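PDB 6WBT: cellulase IBT99 from Metagenomes, which probably hydrolyses 6-phospho-alpha-glucosides as a family 4 glycosidase, using bound NAD and a manganese ion. Local coordinates for residues G12-P18 against R45-V49; K34-D40 against V65-N71. One frame throughout, in Å; residues are numbered along the deposited sequence.

Contact 1 (G12-P18 against R45-V49). With NAD (nicotinamide-adenine-dinucleotide), chain G.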
ATOM      1  N   GLY A  12      -9.499  20.711  36.674  1.00 55.64           N
ATOM      2  CA  GLY A  12      -9.591  20.341  38.075  1.00 54.86           C
ATOM      3  C   GLY A  12     -11.001  20.308  38.621  1.00 54.41           C
ATOM      4  O   GLY A  12     -11.230  19.719  39.682  1.00 54.26           O
ATOM      5  N   GLY A  13     -11.952  20.926  37.923  1.00 54.43           N
ATOM      6  CA  GLY A  13     -13.335  20.907  38.355  1.00 54.91           C
ATOM      7  C   GLY A  13     -14.104  19.713  37.830  1.00 54.49           C
ATOM      8  O   GLY A  13     -15.325  19.778  37.658  1.00 55.72           O
ATOM      9  N   SER A  14     -13.397  18.619  37.566  1.00 52.65           N
ATOM     10  CA  SER A  14     -14.001  17.402  37.050  1.00 51.20           C
ATOM     11  C   SER A  14     -14.458  16.514  38.198  1.00 51.20           C
ATOM     12  O   SER A  14     -13.923  16.580  39.308  1.00 52.18           O
ATOM     13  CB  SER A  14     -13.015  16.635  36.166  1.00 50.10           C
ATOM     14  OG  SER A  14     -13.498  15.334  35.882  1.00 49.93           O
ATOM     15  N   THR A  15     -15.462  15.680  37.921  1.00 50.18           N
ATOM     16  CA  THR A  15     -15.938  14.732  38.921  1.00 48.58           C
ATOM     17  C   THR A  15     -14.936  13.612  39.177  1.00 48.22           C
ATOM     18  O   THR A  15     -15.035  12.930  40.202  1.00 48.04           O
ATOM     19  CB  THR A  15     -17.282  14.139  38.494  1.00 47.15           C
ATOM     20  OG1 THR A  15     -17.126  13.439  37.254  1.00 46.83           O
ATOM     21  CG2 THR A  15     -18.315  15.243  38.321  1.00 46.70           C
ATOM     22  N   TYR A  16     -13.981  13.411  38.274  1.00 49.50           N
ATOM     23  CA  TYR A  16     -12.937  12.412  38.452  1.00 51.94           C
ATOM     24  C   TYR A  16     -11.674  12.982  39.080  1.00 51.26           C
ATOM     25  O   TYR A  16     -10.716  12.233  39.296  1.00 52.19           O
ATOM     26  CB  TYR A  16     -12.589  11.762  37.108  1.00 55.73           C
ATOM     27  CG  TYR A  16     -13.749  11.061  36.441  1.00 59.49           C
ATOM     28  CD1 TYR A  16     -14.439  11.662  35.396  1.00 60.03           C
ATOM     29  CD2 TYR A  16     -14.154   9.798  36.854  1.00 61.82           C
ATOM     30  CE1 TYR A  16     -15.500  11.025  34.781  1.00 61.23           C
ATOM     31  CE2 TYR A  16     -15.215   9.153  36.244  1.00 63.05           C
ATOM     32  CZ  TYR A  16     -15.884   9.772  35.209  1.00 62.93           C
ATOM     33  OH  TYR A  16     -16.940   9.134  34.600  1.00 64.09           O
ATOM     34  N   THR A  17     -11.645  14.283  39.373  1.00 49.89           N
ATOM     35  CA  THR A  17     -10.442  14.889  39.942  1.00 50.26           C
ATOM     36  C   THR A  17     -10.096  14.337  41.320  1.00 51.54           C
ATOM     37  O   THR A  17      -8.930  13.963  41.530  1.00 52.92           O
ATOM     38  CB  THR A  17     -10.591  16.416  39.963  1.00 51.24           C
ATOM     39  OG1 THR A  17     -10.767  16.901  38.627  1.00 52.52           O
ATOM     40  CG2 THR A  17      -9.357  17.064  40.573  1.00 50.33           C
ATOM     41  N   PRO A  18     -11.019  14.247  42.289  1.00 51.24           N
ATOM     42  CA  PRO A  18     -10.646  13.642  43.579  1.00 53.43           C
ATOM     43  C   PRO A  18     -10.227  12.189  43.466  1.00 55.44           C
ATOM     44  O   PRO A  18      -9.502  11.699  44.341  1.00 57.45           O
ATOM     45  CB  PRO A  18     -11.921  13.789  44.423  1.00 53.53           C
ATOM     46  CG  PRO A  18     -12.687  14.883  43.774  1.00 52.40           C
ATOM     47  CD  PRO A  18     -12.405  14.748  42.313  1.00 50.93           C
ATOM     48  N   ARG A  45     -16.447  26.410  40.003  1.00 53.92           N
ATOM     49  CA  ARG A  45     -16.592  24.958  40.014  1.00 51.39           C
ATOM     50  C   ARG A  45     -15.312  24.279  40.485  1.00 50.67           C
ATOM     51  O   ARG A  45     -15.363  23.280  41.211  1.00 50.59           O
ATOM     52  CB  ARG A  45     -16.984  24.453  38.625  1.00 50.91           C
ATOM     53  CG  ARG A  45     -17.144  22.942  38.539  1.00 50.35           C
ATOM     54  CD  ARG A  45     -17.407  22.487  37.112  1.00 50.25           C
ATOM     55  NE  ARG A  45     -17.526  21.034  37.018  1.00 48.95           N
ATOM     56  CZ  ARG A  45     -18.679  20.374  37.075  1.00 47.12           C
ATOM     57  NH1 ARG A  45     -19.819  21.034  37.221  1.00 46.96           N
ATOM     58  NH2 ARG A  45     -18.691  19.051  36.982  1.00 45.82           N
ATOM     59  N   GLN A  46     -14.155  24.808  40.084  1.00 50.03           N
ATOM     60  CA  GLN A  46     -12.890  24.203  40.485  1.00 47.93           C
ATOM     61  C   GLN A  46     -12.613  24.417  41.967  1.00 48.17           C
ATOM     62  O   GLN A  46     -12.047  23.540  42.631  1.00 48.03           O
ATOM     63  CB  GLN A  46     -11.747  24.766  39.640  1.00 47.38           C
ATOM     64  CG  GLN A  46     -10.372  24.302  40.080  1.00 46.42           C
ATOM     65  CD  GLN A  46      -9.287  24.692  39.104  1.00 46.04           C
ATOM     66  OE1 GLN A  46      -8.704  23.839  38.439  1.00 43.67           O
ATOM     67  NE2 GLN A  46      -9.011  25.988  39.009  1.00 47.77           N
ATOM     68  N   ASN A  47     -13.006  25.573  42.507  0.53 46.97           N
ATOM     69  CA  ASN A  47     -12.757  25.845  43.920  0.53 48.97           C
ATOM     70  C   ASN A  47     -13.543  24.904  44.825  0.53 48.06           C
ATOM     71  O   ASN A  47     -13.081  24.577  45.923  0.53 50.54           O
ATOM     72  CB  ASN A  47     -13.090  27.301  44.246  0.53 49.72           C
ATOM     73  CG  ASN A  47     -12.110  28.276  43.622  0.53 50.81           C
ATOM     74  OD1 ASN A  47     -12.503  29.306  43.076  0.53 51.43           O
ATOM     75  ND2 ASN A  47     -10.824  27.952  43.697  0.53 49.93           N
ATOM     76  N   LYS A  48     -14.724  24.459  44.386  1.00 49.16           N
ATOM     77  CA  LYS A  48     -15.487  23.502  45.181  1.00 48.23           C
ATOM     78  C   LYS A  48     -14.844  22.121  45.141  1.00 47.42           C
ATOM     79  O   LYS A  48     -14.768  21.436  46.167  1.00 47.44           O
ATOM     80  CB  LYS A  48     -16.930  23.437  44.681  1.00 47.14           C
ATOM     81  CG  LYS A  48     -17.664  24.766  44.734  1.00 48.25           C
ATOM     82  CD  LYS A  48     -19.040  24.656  44.099  1.00 49.55           C
ATOM     83  CE  LYS A  48     -19.734  26.006  44.051  1.00 51.27           C
ATOM     84  NZ  LYS A  48     -21.040  25.931  43.342  1.00 52.19           N
ATOM     85  N   VAL A  49     -14.376  21.696  43.965  1.00 47.15           N
ATOM     86  CA  VAL A  49     -13.681  20.418  43.864  1.00 44.91           C
ATOM     87  C   VAL A  49     -12.339  20.482  44.581  1.00 45.24           C
ATOM     88  O   VAL A  49     -11.888  19.484  45.158  1.00 45.12           O
ATOM     89  CB  VAL A  49     -13.519  20.013  42.387  1.00 40.54           C
ATOM     90  CG1 VAL A  49     -12.885  18.635  42.275  1.00 37.70           C
ATOM     91  CG2 VAL A  49     -14.864  20.042  41.678  1.00 40.10           C
TER
HETATM   92  PA  NAD G 503     -17.197  17.524  34.327  1.00 60.71           P
HETATM   93  O1A NAD G 503     -18.122  18.263  33.419  1.00 60.66           O
HETATM   94  O2A NAD G 503     -17.712  17.108  35.666  1.00 60.79           O
HETATM   95  O5B NAD G 503     -15.854  18.386  34.514  1.00 59.49           O
HETATM   96  C5B NAD G 503     -15.104  18.801  33.340  1.00 58.93           C
HETATM   97  C4B NAD G 503     -14.238  19.985  33.697  1.00 58.74           C
HETATM   98  O4B NAD G 503     -13.528  20.448  32.516  1.00 58.72           O
HETATM   99  C3B NAD G 503     -14.974  21.220  34.245  1.00 58.92           C
HETATM  100  O3B NAD G 503     -14.327  21.676  35.426  1.00 58.79           O
HETATM  101  C2B NAD G 503     -14.811  22.246  33.117  1.00 59.17           C
HETATM  102  O2B NAD G 503     -14.904  23.589  33.540  1.00 58.27           O
HETATM  103  C1B NAD G 503     -13.438  21.850  32.595  1.00 59.38           C
HETATM  104  N9A NAD G 503     -13.119  22.389  31.277  1.00 60.57           N
HETATM  105  C8A NAD G 503     -13.988  22.568  30.231  1.00 61.63           C
HETATM  106  N7A NAD G 503     -13.424  23.082  29.166  1.00 62.42           N
HETATM  107  C5A NAD G 503     -12.100  23.265  29.534  1.00 61.78           C
HETATM  108  C6A NAD G 503     -10.989  23.782  28.839  1.00 61.66           C
HETATM  109  N6A NAD G 503     -11.042  24.225  27.586  1.00 62.06           N
HETATM  110  N1A NAD G 503      -9.808  23.830  29.498  1.00 61.36           N
HETATM  111  C2A NAD G 503      -9.762  23.384  30.760  1.00 61.28           C
HETATM  112  N3A NAD G 503     -10.737  22.879  31.510  1.00 61.17           N
HETATM  113  C4A NAD G 503     -11.898  22.844  30.835  1.00 61.40           C
HETATM  114  O3  NAD G 503     -16.650  16.224  33.565  1.00 63.16           O
HETATM  115  PN  NAD G 503     -16.442  14.703  34.033  1.00 64.77           P
HETATM  116  O1N NAD G 503     -15.637  14.688  35.290  1.00 65.78           O
HETATM  117  O2N NAD G 503     -17.764  14.009  34.025  1.00 64.49           O
HETATM  118  O5D NAD G 503     -15.547  14.154  32.823  1.00 65.09           O
HETATM  119  C5D NAD G 503     -14.331  14.873  32.502  1.00 64.02           C
HETATM  120  C4D NAD G 503     -13.785  14.366  31.191  1.00 63.82           C
HETATM  121  O4D NAD G 503     -13.267  13.029  31.380  1.00 64.07           O
HETATM  122  C3D NAD G 503     -14.803  14.242  30.048  1.00 64.18           C
HETATM  123  O3D NAD G 503     -14.243  14.761  28.849  1.00 65.01           O
HETATM  124  C2D NAD G 503     -14.977  12.722  29.967  1.00 63.47           C
HETATM  125  O2D NAD G 503     -15.519  12.250  28.744  1.00 62.16           O
HETATM  126  C1D NAD G 503     -13.543  12.271  30.214  1.00 65.22           C
HETATM  127  N1N NAD G 503     -13.450  10.822  30.547  1.00 67.80           N
HETATM  128  C2N NAD G 503     -12.954   9.942  29.623  1.00 69.46           C
HETATM  129  C3N NAD G 503     -12.884   8.586  29.904  1.00 71.34           C
HETATM  130  C7N NAD G 503     -12.275   7.679  28.865  1.00 73.81           C
HETATM  131  O7N NAD G 503     -12.720   6.545  28.719  1.00 75.16           O
HETATM  132  N7N NAD G 503     -11.246   8.144  28.170  1.00 74.43           N
HETATM  133  C4N NAD G 503     -13.356   8.125  31.129  1.00 70.34           C
HETATM  134  C5N NAD G 503     -13.820   9.025  32.064  1.00 69.07           C
HETATM  135  C6N NAD G 503     -13.856  10.367  31.756  1.00 67.87           C

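Contact 2 (K34-D40 against V65-N71). With NAD (nicotinamide-adenine-dinucleotide), chain G.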
ATOM      1  N   LYS A  34       6.648  17.506  43.046  1.00 75.30           N
ATOM      2  CA  LYS A  34       7.038  18.817  43.550  1.00 75.99           C
ATOM      3  C   LYS A  34       5.812  19.635  43.936  1.00 73.17           C
ATOM      4  O   LYS A  34       5.702  20.114  45.070  1.00 72.08           O
ATOM      5  CB  LYS A  34       7.867  19.561  42.503  1.00 78.43           C
ATOM      6  CG  LYS A  34       7.954  21.061  42.725  1.00 80.90           C
ATOM      7  CD  LYS A  34       8.299  21.777  41.429  1.00 82.15           C
ATOM      8  CE  LYS A  34       8.139  23.283  41.558  1.00 83.91           C
ATOM      9  NZ  LYS A  34       8.259  23.958  40.234  1.00 83.24           N
ATOM     10  N   GLU A  35       4.877  19.802  43.000  1.00 73.34           N
ATOM     11  CA  GLU A  35       3.634  20.514  43.252  1.00 73.66           C
ATOM     12  C   GLU A  35       2.506  19.834  42.491  1.00 69.46           C
ATOM     13  O   GLU A  35       2.730  19.192  41.462  1.00 68.48           O
ATOM     14  CB  GLU A  35       3.719  21.989  42.834  1.00 77.41           C
ATOM     15  CG  GLU A  35       4.569  22.857  43.744  1.00 82.22           C
ATOM     16  CD  GLU A  35       4.631  24.294  43.270  1.00 85.79           C
ATOM     17  OE1 GLU A  35       4.163  25.188  44.006  1.00 87.80           O
ATOM     18  OE2 GLU A  35       5.140  24.529  42.155  1.00 86.68           O
ATOM     19  N   LEU A  36       1.291  19.986  43.009  1.00 65.27           N
ATOM     20  CA  LEU A  36       0.080  19.504  42.356  1.00 60.79           C
ATOM     21  C   LEU A  36      -0.754  20.713  41.955  1.00 57.79           C
ATOM     22  O   LEU A  36      -1.142  21.513  42.813  1.00 58.24           O
ATOM     23  CB  LEU A  36      -0.715  18.578  43.276  1.00 60.80           C
ATOM     24  CG  LEU A  36      -1.872  17.812  42.627  1.00 59.68           C
ATOM     25  CD1 LEU A  36      -1.343  16.764  41.658  1.00 59.47           C
ATOM     26  CD2 LEU A  36      -2.765  17.176  43.681  1.00 60.31           C
ATOM     27  N   TRP A  37      -1.023  20.848  40.660  1.00 54.44           N
ATOM     28  CA  TRP A  37      -1.718  22.008  40.120  1.00 52.45           C
ATOM     29  C   TRP A  37      -3.076  21.599  39.569  1.00 49.58           C
ATOM     30  O   TRP A  37      -3.186  20.601  38.849  1.00 47.08           O
ATOM     31  CB  TRP A  37      -0.884  22.682  39.027  1.00 52.92           C
ATOM     32  CG  TRP A  37       0.237  23.516  39.567  1.00 54.25           C
ATOM     33  CD1 TRP A  37       1.462  23.078  39.974  1.00 54.04           C
ATOM     34  CD2 TRP A  37       0.234  24.937  39.759  1.00 55.04           C
ATOM     35  NE1 TRP A  37       2.223  24.136  40.408  1.00 54.96           N
ATOM     36  CE2 TRP A  37       1.492  25.289  40.287  1.00 55.93           C
ATOM     37  CE3 TRP A  37      -0.710  25.944  39.538  1.00 55.25           C
ATOM     38  CZ2 TRP A  37       1.831  26.605  40.595  1.00 57.56           C
ATOM     39  CZ3 TRP A  37      -0.371  27.250  39.845  1.00 56.35           C
ATOM     40  CH2 TRP A  37       0.888  27.569  40.368  1.00 57.27           C
ATOM     41  N   LEU A  38      -4.102  22.373  39.908  1.00 50.16           N
ATOM     42  CA  LEU A  38      -5.449  22.187  39.384  1.00 49.71           C
ATOM     43  C   LEU A  38      -5.778  23.393  38.516  1.00 52.43           C
ATOM     44  O   LEU A  38      -5.928  24.508  39.026  1.00 55.00           O
ATOM     45  CB  LEU A  38      -6.463  22.030  40.515  1.00 47.46           C
ATOM     46  CG  LEU A  38      -6.279  20.834  41.452  1.00 47.20           C
ATOM     47  CD1 LEU A  38      -7.382  20.812  42.496  1.00 47.17           C
ATOM     48  CD2 LEU A  38      -6.244  19.524  40.675  1.00 46.13           C
ATOM     49  N   TYR A  39      -5.883  23.175  37.210  1.00 50.97           N
ATOM     50  CA  TYR A  39      -6.197  24.230  36.259  1.00 50.08           C
ATOM     51  C   TYR A  39      -7.573  23.992  35.657  1.00 49.48           C
ATOM     52  O   TYR A  39      -7.946  22.852  35.365  1.00 48.21           O
ATOM     53  CB  TYR A  39      -5.151  24.303  35.145  1.00 48.96           C
ATOM     54  CG  TYR A  39      -5.579  25.148  33.966  1.00 50.01           C
ATOM     55  CD1 TYR A  39      -5.555  26.534  34.036  1.00 52.11           C
ATOM     56  CD2 TYR A  39      -6.007  24.558  32.782  1.00 49.41           C
ATOM     57  CE1 TYR A  39      -5.948  27.312  32.960  1.00 53.36           C
ATOM     58  CE2 TYR A  39      -6.402  25.326  31.702  1.00 50.51           C
ATOM     59  CZ  TYR A  39      -6.370  26.701  31.796  1.00 52.52           C
ATOM     60  OH  TYR A  39      -6.762  27.465  30.722  1.00 53.19           O
ATOM     61  N   ASP A  40      -8.317  25.076  35.466  1.00 50.03           N
ATOM     62  CA  ASP A  40      -9.654  25.002  34.897  1.00 49.75           C
ATOM     63  C   ASP A  40     -10.046  26.387  34.410  1.00 51.67           C
ATOM     64  O   ASP A  40      -9.462  27.396  34.812  1.00 55.53           O
ATOM     65  CB  ASP A  40     -10.666  24.477  35.919  1.00 50.26           C
ATOM     66  CG  ASP A  40     -11.887  23.876  35.271  1.00 50.38           C
ATOM     67  OD1 ASP A  40     -12.468  24.515  34.365  1.00 50.08           O
ATOM     68  OD2 ASP A  40     -12.259  22.750  35.663  1.00 50.99           O
ATOM     69  N   VAL A  65       1.947  19.889  48.386  1.00 64.28           N
ATOM     70  CA  VAL A  65       1.396  21.233  48.251  1.00 65.28           C
ATOM     71  C   VAL A  65       0.477  21.285  47.038  1.00 65.58           C
ATOM     72  O   VAL A  65       0.811  20.773  45.961  1.00 64.31           O
ATOM     73  CB  VAL A  65       2.533  22.269  48.147  1.00 66.18           C
ATOM     74  CG1 VAL A  65       3.594  21.801  47.160  1.00 65.89           C
ATOM     75  CG2 VAL A  65       1.985  23.630  47.744  1.00 66.36           C
ATOM     76  N   LEU A  66      -0.690  21.898  47.209  1.00 66.40           N
ATOM     77  CA  LEU A  66      -1.694  22.005  46.160  1.00 64.06           C
ATOM     78  C   LEU A  66      -1.848  23.460  45.741  1.00 66.23           C
ATOM     79  O   LEU A  66      -2.085  24.332  46.584  1.00 68.05           O
ATOM     80  CB  LEU A  66      -3.043  21.454  46.630  1.00 61.13           C
ATOM     81  CG  LEU A  66      -4.207  21.591  45.646  1.00 60.12           C
ATOM     82  CD1 LEU A  66      -3.972  20.743  44.406  1.00 59.02           C
ATOM     83  CD2 LEU A  66      -5.521  21.222  46.313  1.00 58.71           C
ATOM     84  N   LYS A  67      -1.717  23.715  44.442  1.00 66.89           N
ATOM     85  CA  LYS A  67      -1.916  25.041  43.871  1.00 66.48           C
ATOM     86  C   LYS A  67      -3.113  25.003  42.931  1.00 64.02           C
ATOM     87  O   LYS A  67      -3.226  24.099  42.097  1.00 64.78           O
ATOM     88  CB  LYS A  67      -0.667  25.513  43.124  1.00 66.79           C
ATOM     89  CG  LYS A  67       0.616  25.423  43.936  1.00 68.78           C
ATOM     90  CD  LYS A  67       1.220  26.795  44.198  1.00 71.17           C
ATOM     91  CE  LYS A  67       0.357  27.618  45.141  1.00 72.86           C
ATOM     92  NZ  LYS A  67       0.985  28.928  45.465  1.00 75.02           N
ATOM     93  N   VAL A  68      -4.005  25.980  43.071  1.00 60.37           N
ATOM     94  CA  VAL A  68      -5.213  26.075  42.261  1.00 56.24           C
ATOM     95  C   VAL A  68      -5.190  27.408  41.530  1.00 55.17           C
ATOM     96  O   VAL A  68      -4.920  28.451  42.137  1.00 56.96           O
ATOM     97  CB  VAL A  68      -6.484  25.939  43.120  1.00 54.63           C
ATOM     98  CG1 VAL A  68      -7.728  26.052  42.251  1.00 52.71           C
ATOM     99  CG2 VAL A  68      -6.474  24.619  43.874  1.00 54.05           C
ATOM    100  N   THR A  69      -5.473  27.375  40.231  1.00 53.70           N
ATOM    101  CA  THR A  69      -5.429  28.586  39.425  1.00 54.14           C
ATOM    102  C   THR A  69      -6.319  28.420  38.204  1.00 53.12           C
ATOM    103  O   THR A  69      -6.670  27.304  37.810  1.00 49.98           O
ATOM    104  CB  THR A  69      -4.000  28.920  38.986  1.00 54.15           C
ATOM    105  OG1 THR A  69      -4.007  30.128  38.217  1.00 56.01           O
ATOM    106  CG2 THR A  69      -3.434  27.794  38.138  1.00 52.05           C
ATOM    107  N   VAL A  70      -6.682  29.559  37.615  1.00 54.87           N
ATOM    108  CA  VAL A  70      -7.354  29.605  36.324  1.00 54.84           C
ATOM    109  C   VAL A  70      -6.501  30.264  35.252  1.00 57.96           C
ATOM    110  O   VAL A  70      -6.945  30.377  34.107  1.00 59.61           O
ATOM    111  CB  VAL A  70      -8.721  30.314  36.426  1.00 52.75           C
ATOM    112  CG1 VAL A  70      -9.663  29.530  37.329  1.00 52.18           C
ATOM    113  CG2 VAL A  70      -8.547  31.737  36.936  1.00 52.85           C
ATOM    114  N   ASN A  71      -5.289  30.702  35.590  1.00 59.17           N
ATOM    115  CA  ASN A  71      -4.399  31.334  34.626  1.00 62.21           C
ATOM    116  C   ASN A  71      -3.562  30.265  33.937  1.00 60.75           C
ATOM    117  O   ASN A  71      -2.842  29.523  34.619  1.00 60.53           O
ATOM    118  CB  ASN A  71      -3.495  32.346  35.314  1.00 66.80           C
ATOM    119  CG  ASN A  71      -2.524  33.011  34.355  1.00 69.40           C
ATOM    120  OD1 ASN A  71      -1.359  32.624  34.265  1.00 70.46           O
ATOM    121  ND2 ASN A  71      -3.001  34.021  33.635  1.00 70.74           N
TER
HETATM  122  PA  NAD G 503     -17.197  17.524  34.327  1.00 60.71           P
HETATM  123  O1A NAD G 503     -18.122  18.263  33.419  1.00 60.66           O
HETATM  124  O2A NAD G 503     -17.712  17.108  35.666  1.00 60.79           O
HETATM  125  O5B NAD G 503     -15.854  18.386  34.514  1.00 59.49           O
HETATM  126  C5B NAD G 503     -15.104  18.801  33.340  1.00 58.93           C
HETATM  127  C4B NAD G 503     -14.238  19.985  33.697  1.00 58.74           C
HETATM  128  O4B NAD G 503     -13.528  20.448  32.516  1.00 58.72           O
HETATM  129  C3B NAD G 503     -14.974  21.220  34.245  1.00 58.92           C
HETATM  130  O3B NAD G 503     -14.327  21.676  35.426  1.00 58.79           O
HETATM  131  C2B NAD G 503     -14.811  22.246  33.117  1.00 59.17           C
HETATM  132  O2B NAD G 503     -14.904  23.589  33.540  1.00 58.27           O
HETATM  133  C1B NAD G 503     -13.438  21.850  32.595  1.00 59.38           C
HETATM  134  N9A NAD G 503     -13.119  22.389  31.277  1.00 60.57           N
HETATM  135  C8A NAD G 503     -13.988  22.568  30.231  1.00 61.63           C
HETATM  136  N7A NAD G 503     -13.424  23.082  29.166  1.00 62.42           N
HETATM  137  C5A NAD G 503     -12.100  23.265  29.534  1.00 61.78           C
HETATM  138  C6A NAD G 503     -10.989  23.782  28.839  1.00 61.66           C
HETATM  139  N6A NAD G 503     -11.042  24.225  27.586  1.00 62.06           N
HETATM  140  N1A NAD G 503      -9.808  23.830  29.498  1.00 61.36           N
HETATM  141  C2A NAD G 503      -9.762  23.384  30.760  1.00 61.28           C
HETATM  142  N3A NAD G 503     -10.737  22.879  31.510  1.00 61.17           N
HETATM  143  C4A NAD G 503     -11.898  22.844  30.835  1.00 61.40           C
HETATM  144  O3  NAD G 503     -16.650  16.224  33.565  1.00 63.16           O
HETATM  145  PN  NAD G 503     -16.442  14.703  34.033  1.00 64.77           P
HETATM  146  O1N NAD G 503     -15.637  14.688  35.290  1.00 65.78           O
HETATM  147  O2N NAD G 503     -17.764  14.009  34.025  1.00 64.49           O
HETATM  148  O5D NAD G 503     -15.547  14.154  32.823  1.00 65.09           O
HETATM  149  C5D NAD G 503     -14.331  14.873  32.502  1.00 64.02           C
HETATM  150  C4D NAD G 503     -13.785  14.366  31.191  1.00 63.82           C
HETATM  151  O4D NAD G 503     -13.267  13.029  31.380  1.00 64.07           O
HETATM  152  C3D NAD G 503     -14.803  14.242  30.048  1.00 64.18           C
HETATM  153  O3D NAD G 503     -14.243  14.761  28.849  1.00 65.01           O
HETATM  154  C2D NAD G 503     -14.977  12.722  29.967  1.00 63.47           C
HETATM  155  O2D NAD G 503     -15.519  12.250  28.744  1.00 62.16           O
HETATM  156  C1D NAD G 503     -13.543  12.271  30.214  1.00 65.22           C
HETATM  157  N1N NAD G 503     -13.450  10.822  30.547  1.00 67.80           N
HETATM  158  C2N NAD G 503     -12.954   9.942  29.623  1.00 69.46           C
HETATM  159  C3N NAD G 503     -12.884   8.586  29.904  1.00 71.34           C
HETATM  160  C7N NAD G 503     -12.275   7.679  28.865  1.00 73.81           C
HETATM  161  O7N NAD G 503     -12.720   6.545  28.719  1.00 75.16           O
HETATM  162  N7N NAD G 503     -11.246   8.144  28.170  1.00 74.43           N
HETATM  163  C4N NAD G 503     -13.356   8.125  31.129  1.00 70.34           C
HETATM  164  C5N NAD G 503     -13.820   9.025  32.064  1.00 69.07           C
HETATM  165  C6N NAD G 503     -13.856  10.367  31.756  1.00 67.87           C
HETATM  166  O   HOH W   1      -8.257  29.752  31.626  1.00 46.85           O

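Contact 1 (G12-P18 against R45-V49)
R45 reaches the 12-18 loop with an extended side chain: chi1 to chi3 are all t, which carries its guanidinium past G13. R45 NE donates to G13 O (2.6 Å, 147°), and R45 NH2 lies 2.5 Å from NAD O2A in a weak, bent bond; NH2 also has a salt bridge to E295. Helix 43-60 approaches closely, with G13 CA 3.9 Å from Q46 CA. A CB on G13 would lie 2.6 Å from NAD O3B, and 3.3 Å from R45 CG. This is the glycine-rich dinucleotide-binding turn of a Rossmann fold, running into helix 17-25. S14, with chi1 t, turns OG to accept from Y16 N (3.1 Å), a capping bond, while OG donates to NAD O1N at a very short 2.3 Å. T15, in the p rotamer, sets OG1 2.8 Å from NAD O1N, and R294 binds the same hydroxyl. V49, chi1 t, points its CB toward the loop: its CG2 is 3.8 Å from G13 CA, and its CG1 lies 3.3 Å from G12 O and 3.9 Å from P18 CD.

Contact 2 (K34-D40 against V65-N71)
L66 CD1 sits 3.8 Å from L36 CD2 and 3.7 Å from L38 CG, and L38 CD1 is 4.1 Å from V68 CG2, so these four residues form one apolar face of a parallel strand pair. Strands 35-39 and 66-69 belong to a Rossmann beta-alpha-beta unit; their axes approach to 4.7 Å at 22°, and helices 17-25 and 43-60 pack on this leucine face. On the other face K67 CB lies 3.4 Å from the centroid of the six-membered ring of W37 and 6° off its normal, a CH-pi contact, while T69 CG2 meets the ring edge, 3.5 Å from W37 CZ3. Between the faces runs a parallel ladder: L36 N to V65 O (3.1 Å), K67 N to L36 O (2.8 Å), L38 N to K67 O (2.9 Å) and T69 N to L38 O (3.1 Å). Beyond it, T69 OG1 accepts from N71 N (3.0 Å) in an ST turn, and N71 caps helix 72-76 through E74 N. A water links Y39 OH and V70 O, 2.9 Å from each. At the C-terminal end of strand 35-39, D40 takes both adenosine ribose hydroxyls: NAD O2B to OD1 at 2.7 Å and NAD O3B to OD2 at 2.3 Å.

From the N terminus, strand 5-10 leads to the 12-18 loop and helix 17-25, after which strand 33-39 returns beside strand 5-10. Contact 1 closes the loop from 12-18 to 45-49, spanning that helix and strand; contact 2 closes the one from 34-40 to 65-71, spanning helix 43-60. Their segments alternate along the chain, so the loops cross, and the centres lie 12 Å apart. Contact 1 ties the nucleotide-binding turn to helix 43-60, whereas contact 2 adds strand 66-69, the edge strand within this chain, to the sheet. They touch through a probable hydrogen bond from G13 N to D40 OD2 (2.9 Å), and both reach NAD, contact 1 with its hydrogen bonds to the diphosphate and contact 2 with those of D40 to the adenosine ribose.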